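PDB 6JXG: beta-glucosidase from Chaetomella raphigera, which probably hydrolyses terminal, non-reducing beta-D-glucosyl residues with release of beta-D-glucose, as a glycoside hydrolase family 3 enzyme taking part in cellulose degradation. Local coordinates for residues A71-I76 / Q324-I329; H378-W383 / P391-P396; A614-K619 / F668-K673; G691-Y696 / G708-S713. All blocks are in the same frame, centred on the assembly; numbering follows the deposited sequence.

Contact 1: A71-I76 / Q324-I329; sequences AFPTGI and QVARAI
Pro-73, the last residue but one before helix 75-79, lies against one side of helix 323-332, and no hydrogen bond passes between segments 71-76 and 324-329. Its ring can be followed atom by atom. Pro-73 CB meets the CG2 methyl of Ile-329 at 3.5 Å. Pro-73 CG, the ring's tip, touches the same Ile-329 CG2, also at 3.5 Å, so both carbons sit tighter on that methyl than usual van der Waals contact. The tip also reaches the backbone, with Pro-73 CG 3.6 Å from Ala-326 O. Pro-73 CD then turns back onto the helix at Ala-326, 3.8 Å from its CA and 3.9 Å from its CB. Ile-329 can offer the methyl because its CG1 branch lies anti to the carbonyl carbon (chi1 -66°), which leaves CG2 anti to the backbone N. Phe-72 flanks the proline: Val-325 CG1 comes to the edge of its ring, 4.0 Å from Phe-72 CE1. CG1 takes the crowded place between the backbone N and carbonyl carbon of Val-325 (chi1 70°). Thr-74 N-caps helix 75-79, its OG1 bonded to Gln-77 N and also to Val-506 O. Helix 84-100 packs on the same residues, with Ala-93 against Phe-72, Ser-89 against Val-325, and Leu-86 and Arg-90 against Ile-329. The contact thus seats the loop entering helix 75-79, from the N-terminal TIM-barrel family region, on the helix that leads into strand 335-339, an edge of the six-stranded sheet that follows.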
loop_
_atom_site.group_PDB
_atom_site.type_symbol
_atom_site.label_atom_id
_atom_site.label_comp_id
_atom_site.label_asym_id
_atom_site.label_seq_id
_atom_site.Cartn_x
_atom_site.Cartn_y
_atom_site.Cartn_z
ATOM N N ALA A 71 15.698 1.709 -0.876
ATOM C CA ALA A 71 14.594 1.191 -1.654
ATOM C C ALA A 71 13.829 0.196 -0.735
ATOM O O ALA A 71 14.235 -0.953 -0.564
ATOM C CB ALA A 71 15.087 0.541 -2.937
ATOM N N PHE A 72 12.831 0.726 -0.029
ATOM C CA PHE A 72 12.084 -0.023 0.929
ATOM C C PHE A 72 11.184 -1.029 0.214
ATOM O O PHE A 72 10.925 -0.909 -0.972
ATOM C CB PHE A 72 11.216 0.881 1.790
ATOM C CG PHE A 72 11.984 1.849 2.693
ATOM C CD1 PHE A 72 12.472 1.463 3.923
ATOM C CD2 PHE A 72 12.273 3.120 2.254
ATOM C CE1 PHE A 72 13.183 2.381 4.703
ATOM C CE2 PHE A 72 12.957 4.026 3.040
ATOM C CZ PHE A 72 13.436 3.615 4.262
ATOM N N PRO A 73 10.700 -2.048 0.930
ATOM C CA PRO A 73 9.669 -2.936 0.400
ATOM C C PRO A 73 8.429 -2.174 -0.044
ATOM O O PRO A 73 8.114 -1.053 0.456
ATOM C CB PRO A 73 9.328 -3.833 1.589
ATOM C CG PRO A 73 10.542 -3.843 2.431
ATOM C CD PRO A 73 11.196 -2.490 2.243
ATOM N N THR A 74 7.740 -2.763 -0.977
ATOM C CA THR A 74 6.461 -2.233 -1.514
ATOM C C THR A 74 5.413 -2.133 -0.440
ATOM O O THR A 74 5.463 -2.830 0.588
ATOM C CB THR A 74 5.937 -3.111 -2.638
ATOM O OG1 THR A 74 5.699 -4.410 -2.129
ATOM C CG2 THR A 74 6.966 -3.191 -3.785
ATOM N N GLY A 75 4.423 -1.293 -0.686
ATOM C CA GLY A 75 3.266 -1.203 0.173
ATOM C C GLY A 75 2.660 -2.556 0.473
ATOM O O GLY A 75 2.319 -2.854 1.600
ATOM N N ILE A 76 2.500 -3.386 -0.549
ATOM C CA ILE A 76 1.715 -4.601 -0.382
ATOM C C ILE A 76 2.509 -5.592 0.427
ATOM O O ILE A 76 1.887 -6.376 1.197
ATOM C CB ILE A 76 1.212 -5.178 -1.748
ATOM C CG1 ILE A 76 0.101 -6.221 -1.556
ATOM C CG2 ILE A 76 2.362 -5.777 -2.560
ATOM C CD1 ILE A 76 -1.151 -5.700 -0.886
ATOM N N GLN A 324 17.597 -1.920 8.019
ATOM C CA GLN A 324 17.193 -2.905 9.082
ATOM C C GLN A 324 15.690 -3.170 8.959
ATOM O O GLN A 324 15.206 -4.334 8.825
ATOM C CB GLN A 324 17.651 -2.350 10.461
ATOM C CG GLN A 324 19.197 -2.253 10.362
ATOM C CD GLN A 324 19.922 -1.779 11.615
ATOM O OE1 GLN A 324 19.325 -1.521 12.643
ATOM N NE2 GLN A 324 21.256 -1.718 11.511
ATOM N N VAL A 325 14.931 -2.084 8.912
ATOM C CA VAL A 325 13.476 -2.247 8.731
ATOM C C VAL A 325 13.180 -2.774 7.338
ATOM O O VAL A 325 12.274 -3.549 7.198
ATOM C CB VAL A 325 12.678 -0.951 9.049
ATOM C CG1 VAL A 325 12.909 0.120 8.019
ATOM C CG2 VAL A 325 11.188 -1.288 9.112
ATOM N N ALA A 326 13.972 -2.406 6.330
ATOM C CA ALA A 326 13.796 -2.960 5.000
ATOM C C ALA A 326 13.939 -4.526 5.005
ATOM O O ALA A 326 13.115 -5.261 4.445
ATOM C CB ALA A 326 14.694 -2.279 3.991
ATOM N N ARG A 327 14.957 -5.020 5.696
ATOM C CA ARG A 327 15.131 -6.449 5.843
ATOM C C ARG A 327 14.017 -7.092 6.648
ATOM O O ARG A 327 13.532 -8.174 6.308
ATOM C CB ARG A 327 16.481 -6.772 6.475
ATOM C CG ARG A 327 16.786 -8.282 6.402
ATOM C CD ARG A 327 18.140 -8.516 6.978
ATOM N NE ARG A 327 18.432 -9.950 7.025
ATOM C CZ ARG A 327 19.664 -10.433 7.062
ATOM N NH1 ARG A 327 20.710 -9.618 7.016
ATOM N NH2 ARG A 327 19.864 -11.742 7.139
ATOM N N ALA A 328 13.582 -6.464 7.744
ATOM C CA ALA A 328 12.583 -7.067 8.582
ATOM C C ALA A 328 11.241 -7.239 7.834
ATOM O O ALA A 328 10.589 -8.274 7.973
ATOM C CB ALA A 328 12.402 -6.281 9.874
ATOM N N ILE A 329 10.874 -6.269 7.000
ATOM C CA ILE A 329 9.667 -6.406 6.162
ATOM C C ILE A 329 9.834 -7.372 4.999
ATOM O O ILE A 329 8.893 -8.115 4.695
ATOM C CB ILE A 329 9.209 -5.001 5.704
ATOM C CG1 ILE A 329 8.754 -4.197 6.937
ATOM C CG2 ILE A 329 8.141 -5.094 4.617
ATOM C CD1 ILE A 329 8.541 -2.752 6.728
#

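Contact 2: H378-W383 / P391-P396; sequences HLAMGW and PYLVAP
Both segments belong to the long loop of a beta-alpha-beta crossover in the C-terminal family 3 region, running from strand 351-355 to helix 396-406, whose chain then returns in strand 410-414, parallel to the first. The tight part is a CH-pi contact. Pro-396, first residue of the helix, places CD over the centre of the His-378 imidazole, 3.4 Å from the ring centroid and 13° off its normal. Pro-396 CG, on the same side of the ring but past its rim, is 3.6 Å from His-378 CE1. The imidazole is swung to the proline by a CG anti to the backbone N (chi1 -167°), and its rotation is fixed at both nitrogens: ND1 bonds to Asp-358 O and NE2 to Ser-511 OG, the first being consistent with a proton on ND1. Leu-393 crosses His-378 at about a right angle, its CD2 methyl at the ring edge, 4.1 Å from His-378 CD2. Beyond this the packing thins. The chains diverge from 6.0 Å between the CA atoms of His-378 and Ala-395 to 8.1 Å between those of Ala-380 and Leu-393, a gap bridged by side chains alone. On the partly exposed side Val-394 turns its side chain from segment 378-383 and rests on Asn-513, while Tyr-392 sends its OH to Glu-510. Ala-395 holds the N-cap position, its own N bonded to Asp-398 OD2. Where the segments part, the last touch is methyl to methyl, Ala-380 CB to Leu-393 CD1 at 3.7 Å.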
loop_
_atom_site.group_PDB
_atom_site.type_symbol
_atom_site.label_atom_id
_atom_site.label_comp_id
_atom_site.label_asym_id
_atom_site.label_seq_id
_atom_site.Cartn_x
_atom_site.Cartn_y
_atom_site.Cartn_z
ATOM N N HIS A 378 16.068 -10.516 -10.713
ATOM C CA HIS A 378 15.336 -10.468 -9.468
ATOM C C HIS A 378 14.376 -9.314 -9.379
ATOM O O HIS A 378 14.746 -8.192 -9.628
ATOM C CB HIS A 378 16.256 -10.445 -8.294
ATOM C CG HIS A 378 15.533 -10.716 -7.030
ATOM N ND1 HIS A 378 14.680 -11.790 -6.891
ATOM C CD2 HIS A 378 15.465 -10.018 -5.875
ATOM C CE1 HIS A 378 14.154 -11.757 -5.675
ATOM N NE2 HIS A 378 14.601 -10.686 -5.052
ATOM N N LEU A 379 13.120 -9.630 -9.083
ATOM C CA LEU A 379 12.082 -8.657 -9.060
ATOM C C LEU A 379 11.844 -8.177 -7.613
ATOM O O LEU A 379 11.445 -9.009 -6.769
ATOM C CB LEU A 379 10.772 -9.230 -9.622
ATOM C CG LEU A 379 9.573 -8.294 -9.567
ATOM C CD1 LEU A 379 9.768 -7.142 -10.554
ATOM C CD2 LEU A 379 8.303 -8.982 -9.926
ATOM N N ALA A 380 11.993 -6.861 -7.377
ATOM C CA ALA A 380 11.878 -6.346 -6.010
ATOM C C ALA A 380 11.058 -5.099 -5.872
ATOM O O ALA A 380 10.857 -4.576 -4.762
ATOM C CB ALA A 380 13.252 -6.172 -5.398
ATOM N N MET A 381 10.443 -4.718 -6.988
ATOM C CA MET A 381 9.683 -3.474 -7.115
ATOM C C MET A 381 8.893 -3.630 -8.464
ATOM O O MET A 381 9.493 -4.107 -9.456
ATOM C CB MET A 381 10.765 -2.396 -7.280
ATOM C CG MET A 381 10.265 -1.068 -7.132
ATOM S SD MET A 381 11.432 0.155 -7.038
ATOM C CE MET A 381 12.467 -0.299 -5.661
ATOM N N GLY A 382 7.650 -3.214 -8.513
ATOM C CA GLY A 382 6.975 -2.873 -9.785
ATOM C C GLY A 382 7.428 -1.587 -10.483
ATOM O O GLY A 382 8.439 -1.012 -10.147
ATOM N N TRP A 383 6.757 -1.180 -11.567
ATOM C CA TRP A 383 7.291 -0.047 -12.335
ATOM C C TRP A 383 6.402 1.181 -12.237
ATOM O O TRP A 383 5.234 1.106 -11.864
ATOM C CB TRP A 383 7.496 -0.378 -13.814
ATOM C CG TRP A 383 6.304 -0.615 -14.610
ATOM C CD1 TRP A 383 5.444 0.319 -15.092
ATOM C CD2 TRP A 383 5.837 -1.888 -15.145
ATOM N NE1 TRP A 383 4.482 -0.275 -15.877
ATOM C CE2 TRP A 383 4.665 -1.620 -15.899
ATOM C CE3 TRP A 383 6.270 -3.200 -15.028
ATOM C CZ2 TRP A 383 3.931 -2.629 -16.551
ATOM C CZ3 TRP A 383 5.550 -4.219 -15.732
ATOM C CH2 TRP A 383 4.387 -3.914 -16.455
ATOM N N PRO A 391 20.113 1.114 -3.945
ATOM C CA PRO A 391 21.556 1.311 -3.642
ATOM C C PRO A 391 22.346 0.000 -3.815
ATOM O O PRO A 391 23.549 0.034 -3.994
ATOM C CB PRO A 391 21.583 1.742 -2.166
ATOM C CG PRO A 391 20.290 1.240 -1.605
ATOM C CD PRO A 391 19.292 1.095 -2.733
ATOM N N TYR A 392 21.641 -1.110 -3.800
ATOM C CA TYR A 392 22.167 -2.476 -4.008
ATOM C C TYR A 392 20.889 -3.317 -4.006
ATOM O O TYR A 392 19.819 -2.813 -3.648
ATOM C CB TYR A 392 23.110 -2.895 -2.864
ATOM C CG TYR A 392 22.500 -2.916 -1.504
ATOM C CD1 TYR A 392 21.804 -4.031 -1.033
ATOM C CD2 TYR A 392 22.569 -1.804 -0.663
ATOM C CE1 TYR A 392 21.198 -4.042 0.204
ATOM C CE2 TYR A 392 21.982 -1.821 0.601
ATOM C CZ TYR A 392 21.259 -2.945 1.015
ATOM O OH TYR A 392 20.655 -2.959 2.292
ATOM N N LEU A 393 20.946 -4.540 -4.489
ATOM C CA LEU A 393 19.762 -5.430 -4.383
ATOM C C LEU A 393 20.313 -6.798 -4.043
ATOM O O LEU A 393 21.057 -7.380 -4.855
ATOM C CB LEU A 393 18.960 -5.455 -5.689
ATOM C CG LEU A 393 17.840 -6.519 -5.751
ATOM C CD1 LEU A 393 16.858 -6.312 -4.618
ATOM C CD2 LEU A 393 17.152 -6.485 -7.105
ATOM N N VAL A 394 20.031 -7.283 -2.839
ATOM C CA VAL A 394 20.409 -8.650 -2.479
ATOM C C VAL A 394 19.478 -9.672 -3.217
ATOM O O VAL A 394 18.310 -9.812 -2.882
ATOM C CB VAL A 394 20.358 -8.909 -0.972
ATOM C CG1 VAL A 394 20.848 -10.334 -0.698
ATOM C CG2 VAL A 394 21.165 -7.899 -0.202
ATOM N N ALA A 395 20.000 -10.308 -4.257
ATOM C CA ALA A 395 19.242 -11.332 -4.945
ATOM C C ALA A 395 19.233 -12.639 -4.161
ATOM O O ALA A 395 20.107 -12.875 -3.362
ATOM C CB ALA A 395 19.808 -11.571 -6.322
ATOM N N PRO A 396 18.263 -13.518 -4.434
ATOM C CA PRO A 396 18.253 -14.791 -3.669
ATOM C C PRO A 396 19.608 -15.527 -3.679
ATOM O O PRO A 396 20.085 -15.986 -2.649
ATOM C CB PRO A 396 17.205 -15.608 -4.403
ATOM C CG PRO A 396 16.207 -14.589 -4.848
ATOM C CD PRO A 396 17.084 -13.382 -5.285
#

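Contact 3: A614-K619 / F668-K673; sequences ATVTAK and FNLRRK
Phe-668 N to Val-616 O is the shortest backbone bond here, 2.7 Å and nearly along the C=O axis, and its return partner, Val-616 N to Phe-668 O, measures 2.9 Å. Together they make Val-616 and Phe-668 a hydrogen-bonded antiparallel pair. Two residues along, Ala-614 and Leu-670 form the next: Leu-670 N reaches Ala-614 O in the carbonyl plane at 2.9 Å, whereas the bond from Ala-614 N to Leu-670 O is weak at 3.5 Å. Between them Thr-615 and Asn-669 are a non-hydrogen-bonded pair joined instead through their side chains. These lie alongside, pointing the same way, with Thr-615 OG1 and Asn-669 CG each anti to its own carbonyl carbon, beside the backbone N (chi1 -69° and -62°), so that Thr-615 OG1 donates to Asn-669 OD1 at 2.8 Å, in the plane of the amide. This polar link sits on the more exposed face of the sheet. The opposite face is apolar and buried. There Val-616 divides its branches: CG1 touches the Phe-668 ring at CD2, 3.8 Å away, and CG2 meets Leu-670 CD1 at 4.1 Å. The same Leu-670 methyl also touches Ala-614 CB, so it bridges two residues of strand 612-622. Strand 612-622 is central in a three-stranded antiparallel sheet of the fibronectin type III-like domain, between 663-671 and 582-591, whose Leu-587 packs on Val-616. Across the sandwich, strand 628-637 of the four-stranded sheet supplies Ala-632, Leu-634 and Ile-636 to cover Phe-668 and Leu-670.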
loop_
_atom_site.group_PDB
_atom_site.type_symbol
_atom_site.label_atom_id
_atom_site.label_comp_id
_atom_site.label_asym_id
_atom_site.label_seq_id
_atom_site.Cartn_x
_atom_site.Cartn_y
_atom_site.Cartn_z
ATOM N N ALA A 614 -15.383 -1.259 22.342
ATOM C CA ALA A 614 -15.386 -2.669 22.749
ATOM C C ALA A 614 -14.026 -3.270 22.553
ATOM O O ALA A 614 -13.216 -2.765 21.793
ATOM C CB ALA A 614 -16.388 -3.451 21.910
ATOM N N THR A 615 -13.746 -4.355 23.271
ATOM C CA THR A 615 -12.489 -5.015 23.133
ATOM C C THR A 615 -12.729 -6.523 23.158
ATOM O O THR A 615 -13.547 -7.006 23.946
ATOM C CB THR A 615 -11.597 -4.666 24.326
ATOM O OG1 THR A 615 -11.230 -3.308 24.234
ATOM C CG2 THR A 615 -10.302 -5.436 24.297
ATOM N N VAL A 616 -11.997 -7.235 22.297
ATOM C CA VAL A 616 -12.075 -8.683 22.179
ATOM C C VAL A 616 -10.666 -9.225 22.463
ATOM O O VAL A 616 -9.648 -8.569 22.040
ATOM C CB VAL A 616 -12.527 -9.060 20.747
ATOM C CG1 VAL A 616 -12.384 -10.543 20.457
ATOM C CG2 VAL A 616 -13.924 -8.533 20.475
ATOM N N THR A 617 -10.565 -10.362 23.203
ATOM C CA THR A 617 -9.304 -10.982 23.385
ATOM C C THR A 617 -9.352 -12.460 23.150
ATOM O O THR A 617 -10.424 -13.061 23.095
ATOM C CB THR A 617 -8.631 -10.723 24.751
ATOM O OG1 THR A 617 -9.268 -11.490 25.774
ATOM C CG2 THR A 617 -8.696 -9.209 25.097
ATOM N N ALA A 618 -8.163 -13.029 23.023
ATOM C CA ALA A 618 -8.038 -14.487 22.945
ATOM C C ALA A 618 -6.670 -14.890 23.381
ATOM O O ALA A 618 -5.721 -14.059 23.431
ATOM C CB ALA A 618 -8.348 -15.014 21.531
ATOM N N LYS A 619 -6.557 -16.169 23.729
ATOM C CA LYS A 619 -5.271 -16.739 24.063
ATOM C C LYS A 619 -4.751 -17.557 22.896
ATOM O O LYS A 619 -5.499 -18.394 22.337
ATOM C CB LYS A 619 -5.361 -17.665 25.290
ATOM C CG LYS A 619 -4.050 -18.393 25.562
ATOM C CD LYS A 619 -4.026 -18.824 27.020
ATOM C CE LYS A 619 -4.744 -20.110 27.302
ATOM N NZ LYS A 619 -4.023 -21.124 26.526
ATOM N N PHE A 668 -7.972 -7.098 20.437
ATOM C CA PHE A 668 -8.525 -6.338 19.327
ATOM C C PHE A 668 -9.394 -5.233 19.907
ATOM O O PHE A 668 -10.428 -5.548 20.455
ATOM C CB PHE A 668 -9.390 -7.224 18.377
ATOM C CG PHE A 668 -8.746 -8.545 18.039
ATOM C CD1 PHE A 668 -7.609 -8.586 17.196
ATOM C CD2 PHE A 668 -9.170 -9.715 18.634
ATOM C CE1 PHE A 668 -7.011 -9.808 16.835
ATOM C CE2 PHE A 668 -8.505 -10.943 18.339
ATOM C CZ PHE A 668 -7.438 -10.989 17.416
ATOM N N ASN A 669 -8.989 -3.968 19.738
ATOM C CA ASN A 669 -9.822 -2.816 20.146
ATOM C C ASN A 669 -10.673 -2.286 18.999
ATOM O O ASN A 669 -10.156 -1.986 17.895
ATOM C CB ASN A 669 -8.910 -1.739 20.712
ATOM C CG ASN A 669 -8.180 -2.200 21.942
ATOM O OD1 ASN A 669 -8.801 -2.714 22.893
ATOM N ND2 ASN A 669 -6.859 -2.066 21.933
ATOM N N LEU A 670 -11.977 -2.237 19.235
ATOM C CA LEU A 670 -12.941 -1.907 18.223
ATOM C C LEU A 670 -13.427 -0.465 18.362
ATOM O O LEU A 670 -13.849 -0.009 19.462
ATOM C CB LEU A 670 -14.155 -2.849 18.268
ATOM C CG LEU A 670 -13.850 -4.287 17.932
ATOM C CD1 LEU A 670 -15.008 -5.190 18.408
ATOM C CD2 LEU A 670 -13.669 -4.426 16.424
ATOM N N ARG A 671 -13.311 0.265 17.268
ATOM C CA ARG A 671 -13.859 1.615 17.202
ATOM C C ARG A 671 -15.356 1.521 16.940
ATOM O O ARG A 671 -15.831 0.555 16.358
ATOM C CB ARG A 671 -13.191 2.388 16.051
ATOM C CG ARG A 671 -11.698 2.647 16.220
ATOM C CD ARG A 671 -11.091 3.110 14.924
ATOM N NE ARG A 671 -11.241 2.083 13.871
ATOM C CZ ARG A 671 -10.757 2.254 12.654
ATOM N NH1 ARG A 671 -10.070 3.353 12.337
ATOM N NH2 ARG A 671 -10.988 1.349 11.750
ATOM N N ARG A 672 -16.107 2.535 17.287
ATOM C CA ARG A 672 -17.500 2.554 16.923
ATOM C C ARG A 672 -17.703 2.325 15.439
ATOM O O ARG A 672 -18.610 1.609 15.024
ATOM C CB ARG A 672 -18.142 3.920 17.371
ATOM C CG ARG A 672 -19.592 4.074 16.953
ATOM C CD ARG A 672 -20.461 5.061 17.812
ATOM N NE ARG A 672 -19.638 5.806 18.704
ATOM C CZ ARG A 672 -19.599 5.809 20.021
ATOM N NH1 ARG A 672 -20.438 5.199 20.812
ATOM N NH2 ARG A 672 -18.658 6.540 20.541
ATOM N N LYS A 673 -16.858 2.960 14.600
ATOM C CA LYS A 673 -16.927 2.806 13.146
ATOM C C LYS A 673 -16.782 1.355 12.711
ATOM O O LYS A 673 -17.347 0.960 11.719
ATOM C CB LYS A 673 -15.835 3.654 12.455
ATOM C CG LYS A 673 -16.126 3.833 10.988
ATOM C CD LYS A 673 -15.072 4.755 10.314
ATOM C CE LYS A 673 -15.414 5.064 8.881
ATOM N NZ LYS A 673 -14.426 5.936 8.172
#

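Contact 4: G691-Y696 / G708-S713; sequences GEFSLY and GSLKCS
Backbone bonds come first in this hairpin of strands 692-698 and 704-711. Phe-693 and Leu-710 are a hydrogen-bonded antiparallel pair, with Phe-693 N to Leu-710 O at 2.7 Å and Leu-710 N on a lone pair of Phe-693 O at 3.1 Å. Leu-695 and Gly-708 form another, in which the Leu-695 N-H approaches Gly-708 O from above the carbonyl plane. One more bond, Cys-712 N to Gly-691 O at 3.1 Å, carries the ladder past the strand ends. Sulfur meets an aromatic ring next: Cys-712, centre of an inverse gamma turn, holds SG over the face of Phe-693, 3.9 Å from the centroid and 28° off the normal. Among apolar contacts, Phe-693 CD2 lies 4.1 Å from Leu-710 CB, and Leu-695 CD1 comes within 4.2 Å of Leu-710 CG. The other face is polar. Glu-692, extended beyond CG, lays its carboxylate along Ser-709, with OE1 3.5 Å from Ser-709 CB, while Lys-711 NZ folds back to bond Ser-709 O at 3.2 Å. Strand 692-698 is flanked on its far side by 628-637, and 704-711 is an outermost strand of this four-stranded sheet. Leu-695 and Leu-710 face the other sheet of the fibronectin type III-like sandwich, against Ala-589 and Tyr-591 of strand 582-591.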
loop_
_atom_site.group_PDB
_atom_site.type_symbol
_atom_site.label_atom_id
_atom_site.label_comp_id
_atom_site.label_asym_id
_atom_site.label_seq_id
_atom_site.Cartn_x
_atom_site.Cartn_y
_atom_site.Cartn_z
ATOM N N GLY A 691 -30.058 -7.087 18.171
ATOM C CA GLY A 691 -29.388 -8.213 17.589
ATOM C C GLY A 691 -28.010 -8.163 18.207
ATOM O O GLY A 691 -27.789 -7.582 19.301
ATOM N N GLU A 692 -27.066 -8.768 17.511
ATOM C CA GLU A 692 -25.812 -9.016 18.078
ATOM C C GLU A 692 -24.857 -9.072 16.922
ATOM O O GLU A 692 -25.225 -9.500 15.802
ATOM C CB GLU A 692 -25.827 -10.356 18.806
ATOM C CG GLU A 692 -25.998 -11.577 17.905
ATOM C CD GLU A 692 -25.947 -12.875 18.706
ATOM O OE1 GLU A 692 -25.403 -13.896 18.218
ATOM O OE2 GLU A 692 -26.400 -12.862 19.865
ATOM N N PHE A 693 -23.653 -8.624 17.192
ATOM C CA PHE A 693 -22.571 -8.780 16.212
ATOM C C PHE A 693 -22.036 -10.160 16.339
ATOM O O PHE A 693 -21.892 -10.663 17.447
ATOM C CB PHE A 693 -21.464 -7.761 16.500
ATOM C CG PHE A 693 -21.937 -6.334 16.397
ATOM C CD1 PHE A 693 -21.992 -5.692 15.177
ATOM C CD2 PHE A 693 -22.292 -5.604 17.544
ATOM C CE1 PHE A 693 -22.401 -4.366 15.063
ATOM C CE2 PHE A 693 -22.691 -4.266 17.427
ATOM C CZ PHE A 693 -22.785 -3.658 16.192
ATOM N N SER A 694 -21.682 -10.798 15.226
ATOM C CA SER A 694 -20.967 -12.043 15.294
ATOM C C SER A 694 -19.450 -11.783 15.257
ATOM O O SER A 694 -18.996 -10.979 14.470
ATOM C CB SER A 694 -21.360 -12.903 14.121
ATOM O OG SER A 694 -22.677 -13.231 14.270
ATOM N N LEU A 695 -18.714 -12.412 16.155
ATOM C CA LEU A 695 -17.265 -12.281 16.275
ATOM C C LEU A 695 -16.597 -13.605 15.872
ATOM O O LEU A 695 -16.971 -14.626 16.400
ATOM C CB LEU A 695 -16.952 -12.065 17.718
ATOM C CG LEU A 695 -17.660 -10.880 18.380
ATOM C CD1 LEU A 695 -17.307 -10.708 19.845
ATOM C CD2 LEU A 695 -17.340 -9.633 17.598
ATOM N N TYR A 696 -15.639 -13.569 14.935
ATOM C CA TYR A 696 -14.950 -14.730 14.428
ATOM C C TYR A 696 -13.493 -14.483 14.610
ATOM O O TYR A 696 -13.000 -13.507 14.045
ATOM C CB TYR A 696 -15.272 -15.036 12.974
ATOM C CG TYR A 696 -16.719 -15.153 12.738
ATOM C CD1 TYR A 696 -17.461 -16.218 13.289
ATOM C CD2 TYR A 696 -17.391 -14.231 11.987
ATOM C CE1 TYR A 696 -18.806 -16.336 13.061
ATOM C CE2 TYR A 696 -18.764 -14.343 11.781
ATOM C CZ TYR A 696 -19.439 -15.399 12.301
ATOM O OH TYR A 696 -20.770 -15.497 12.102
ATOM N N GLY A 708 -17.940 -15.889 18.963
ATOM C CA GLY A 708 -18.657 -15.288 20.066
ATOM C C GLY A 708 -19.568 -14.236 19.530
ATOM O O GLY A 708 -19.735 -14.112 18.352
ATOM N N SER A 709 -20.148 -13.469 20.414
ATOM C CA SER A 709 -21.018 -12.370 19.967
ATOM C C SER A 709 -20.925 -11.184 20.892
ATOM O O SER A 709 -20.355 -11.266 21.965
ATOM C CB SER A 709 -22.443 -12.863 19.788
ATOM O OG SER A 709 -22.903 -13.295 21.022
ATOM N N LEU A 710 -21.364 -10.049 20.388
ATOM C CA LEU A 710 -21.402 -8.820 21.139
ATOM C C LEU A 710 -22.834 -8.408 20.978
ATOM O O LEU A 710 -23.290 -8.137 19.872
ATOM C CB LEU A 710 -20.519 -7.742 20.524
ATOM C CG LEU A 710 -19.238 -7.207 21.130
ATOM C CD1 LEU A 710 -18.807 -6.009 20.288
ATOM C CD2 LEU A 710 -19.309 -6.855 22.600
ATOM N N LYS A 711 -23.556 -8.458 22.079
ATOM C CA LYS A 711 -24.890 -7.883 22.204
ATOM C C LYS A 711 -24.765 -6.432 21.746
ATOM O O LYS A 711 -23.790 -5.777 22.105
ATOM C CB LYS A 711 -25.298 -7.942 23.672
ATOM C CG LYS A 711 -24.105 -7.679 24.652
ATOM C CD LYS A 711 -23.209 -8.936 24.954
ATOM C CE LYS A 711 -21.721 -8.608 24.927
ATOM N NZ LYS A 711 -20.811 -9.783 24.735
ATOM N N CYS A 712 -25.680 -5.979 20.891
ATOM C CA CYS A 712 -25.677 -4.604 20.340
ATOM C C CYS A 712 -26.261 -3.571 21.319
ATOM O O CYS A 712 -27.219 -2.901 20.968
ATOM C CB CYS A 712 -26.507 -4.516 19.047
ATOM S SG CYS A 712 -25.913 -5.501 17.664
ATOM N N SER A 713 -25.650 -3.446 22.501
ATOM C CA SER A 713 -25.987 -2.444 23.517
ATOM C C SER A 713 -24.988 -2.610 24.654
ATOM O O SER A 713 -24.756 -3.748 25.102
ATOM C CB SER A 713 -27.408 -2.661 24.060
ATOM O OG SER A 713 -27.611 -4.039 24.371
#

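Overall arrangement
The four contacts form two groups, in series along the chain. Contacts 1 and 2 have centres about 11 Å apart and touch, Ala-71 CB to Met-381 CE at 3.9 Å, which joins the barrel family region to the C-terminal one; in family 3 enzymes the active site generally lies where these two meet. Contacts 3 and 4, centres about 12 Å apart, belong to facing sheets of the fibronectin type III-like sandwich and meet in its core, Ala-614 CB to Leu-710 CD1 at 3.9 Å. Nearest atoms of contacts 1 and 3 are about 17 Å apart, those of contacts 2 and 4 about 32 Å.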